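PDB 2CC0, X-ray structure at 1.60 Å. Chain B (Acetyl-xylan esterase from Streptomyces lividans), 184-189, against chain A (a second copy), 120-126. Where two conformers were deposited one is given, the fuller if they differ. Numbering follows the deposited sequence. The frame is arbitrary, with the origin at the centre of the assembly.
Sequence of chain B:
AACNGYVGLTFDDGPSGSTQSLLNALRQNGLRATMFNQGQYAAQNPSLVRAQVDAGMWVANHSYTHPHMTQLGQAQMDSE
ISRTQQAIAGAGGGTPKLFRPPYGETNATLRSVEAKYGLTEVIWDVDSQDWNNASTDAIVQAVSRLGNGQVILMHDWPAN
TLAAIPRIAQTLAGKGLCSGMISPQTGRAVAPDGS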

# COMPACT_ATOMS: atom_id res chain seq x y z
N PRO B 184 2.79 -9.21 3.28
CA PRO B 184 3.61 -8.39 4.18
C PRO B 184 4.64 -7.51 3.45
O PRO B 184 5.05 -6.49 3.99
CB PRO B 184 4.33 -9.42 5.05
CG PRO B 184 3.44 -10.65 4.95
CD PRO B 184 2.98 -10.65 3.52
N GLN B 185 5.01 -7.86 2.21
CA GLN B 185 6.00 -7.04 1.53
C GLN B 185 5.36 -5.79 0.92
O GLN B 185 5.91 -4.70 1.05
CB GLN B 185 6.82 -7.86 0.54
CG GLN B 185 7.63 -9.01 1.18
CD GLN B 185 8.81 -8.58 2.06
OE1 GLN B 185 8.68 -7.78 2.99
NE2 GLN B 185 9.98 -9.18 1.80
N THR B 186 4.19 -5.94 0.31
CA THR B 186 3.59 -4.83 -0.46
C THR B 186 2.32 -4.24 0.14
O THR B 186 1.92 -3.13 -0.25
CB THR B 186 3.21 -5.28 -1.90
OG1 THR B 186 2.12 -6.23 -1.80
CG2 THR B 186 4.36 -5.92 -2.62
N GLY B 187 1.69 -4.96 1.07
CA GLY B 187 0.41 -4.57 1.66
C GLY B 187 -0.78 -4.67 0.70
O GLY B 187 -1.86 -4.11 0.97
N ARG B 188 -0.57 -5.37 -0.41
CA ARG B 188 -1.57 -5.61 -1.47
C ARG B 188 -2.14 -7.02 -1.30
O ARG B 188 -1.41 -7.92 -0.84
CB ARG B 188 -0.91 -5.62 -2.87
CG ARG B 188 -0.91 -4.32 -3.66
CD ARG B 188 0.24 -3.46 -3.22
NE ARG B 188 0.30 -2.20 -3.95
CZ ARG B 188 1.10 -1.19 -3.62
NH1 ARG B 188 1.93 -1.31 -2.58
NH2 ARG B 188 1.09 -0.07 -4.34
N ALA B 189 -3.37 -7.22 -1.78
CA ALA B 189 -3.97 -8.54 -1.80
C ALA B 189 -3.31 -9.39 -2.88
O ALA B 189 -3.12 -8.94 -4.02
CB ALA B 189 -5.49 -8.43 -2.06
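Chain A 120-126: TEVIWDV

Chain A crosses this irregular stretch of chain B as a mostly irregular segment: Thr A120 and Glu A121 are strand, Ile A123 to Asp A125 loop or turn. The two end-to-end directions lie 46° apart, and the backbones stay well separated, with CA of Ile A123 6.2 Å from CA of Thr B186 and CA of Asp A125 7.7 Å from CA of Arg B188. Across that gap the contact is made by side chains, a few backbone carbonyls and water.

The charged anchor is Arg B188. Its NE donates to Asp A125 OD1 at 2.6 Å and its NH2 to Asp A125 OD2 at 2.8 Å, both nearly straight, a two-pronged salt bridge along the guanidinium edge. Chain B braces the same group from within, Arg B188 NH1 donating to Thr B186 O at 3.0 Å. Trp A124 O lies over one guanidinium face, 3.6 Å from Arg B188 NE, a contact without hydrogen-bond geometry.

Apolar packing is modest: Ile A123 points toward chain B, its CG2 4.0 Å from Thr B186 CG2.

Water completes the fit. One molecule donates to both Glu A121 OE2 (2.8 Å) and Gln B185 O (2.9 Å), joining two acceptors that could not bond directly without a proton. Another accepts from Ile A123 N (2.9 Å) and Arg B188 NH1 (3.0 Å), linking backbone to guanidinium.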

# COMPACT_ATOMS: atom_id res chain seq x y z
N THR A 120 7.71 6.87 3.88
CA THR A 120 6.74 5.81 3.60
C THR A 120 7.27 4.93 2.48
O THR A 120 7.66 5.45 1.44
CB THR A 120 5.42 6.46 3.19
OG1 THR A 120 4.97 7.23 4.32
CG2 THR A 120 4.34 5.42 2.83
N GLU A 121 7.27 3.61 2.68
CA GLU A 121 7.73 2.70 1.61
C GLU A 121 6.68 2.60 0.53
O GLU A 121 5.49 2.41 0.81
CB GLU A 121 8.00 1.31 2.20
CG GLU A 121 8.65 0.32 1.27
CD GLU A 121 8.93 -0.96 2.03
OE1 GLU A 121 10.02 -1.06 2.64
OE2 GLU A 121 8.04 -1.83 2.02
N VAL A 122 7.13 2.69 -0.72
CA VAL A 122 6.25 2.63 -1.87
C VAL A 122 6.79 1.59 -2.84
O VAL A 122 7.85 1.77 -3.43
CB VAL A 122 6.16 3.99 -2.58
CG1 VAL A 122 5.28 3.87 -3.84
CG2 VAL A 122 5.60 5.06 -1.62
N ILE A 123 6.06 0.48 -2.96
CA ILE A 123 6.36 -0.55 -3.95
C ILE A 123 5.59 -0.18 -5.22
O ILE A 123 5.74 0.90 -5.75
CB ILE A 123 6.03 -1.98 -3.40
CG1 ILE A 123 6.57 -2.14 -1.97
CG2 ILE A 123 6.63 -3.07 -4.30
CD1 ILE A 123 8.13 -2.06 -1.86
N TRP A 124 4.72 -1.06 -5.70
CA TRP A 124 3.89 -0.75 -6.87
C TRP A 124 2.79 -1.81 -6.97
O TRP A 124 2.87 -2.88 -6.32
CB TRP A 124 4.70 -0.70 -8.19
CG TRP A 124 5.51 -1.92 -8.41
CD1 TRP A 124 5.08 -3.11 -8.97
CD2 TRP A 124 6.88 -2.12 -8.05
NE1 TRP A 124 6.11 -4.03 -8.97
CE2 TRP A 124 7.23 -3.45 -8.42
CE3 TRP A 124 7.87 -1.30 -7.45
CZ2 TRP A 124 8.51 -3.99 -8.21
CZ3 TRP A 124 9.15 -1.85 -7.22
CH2 TRP A 124 9.45 -3.18 -7.61
N ASP A 125 1.76 -1.49 -7.74
CA ASP A 125 0.67 -2.42 -8.06
C ASP A 125 0.93 -3.10 -9.41
O ASP A 125 0.58 -4.28 -9.62
CB ASP A 125 -0.66 -1.66 -8.08
CG ASP A 125 -1.02 -1.13 -6.71
OD1 ASP A 125 -1.47 -1.97 -5.88
OD2 ASP A 125 -0.81 0.08 -6.41
N VAL A 126 1.48 -2.34 -10.35
CA VAL A 126 1.74 -2.85 -11.69
C VAL A 126 3.17 -2.51 -12.07
O VAL A 126 3.62 -1.37 -11.84
CB VAL A 126 0.78 -2.18 -12.69
CG1 VAL A 126 1.12 -2.51 -14.17
CG2 VAL A 126 -0.68 -2.53 -12.37
O HOH W 1 5.37 -1.88 1.25
O HOH W 2 4.14 -0.27 -0.92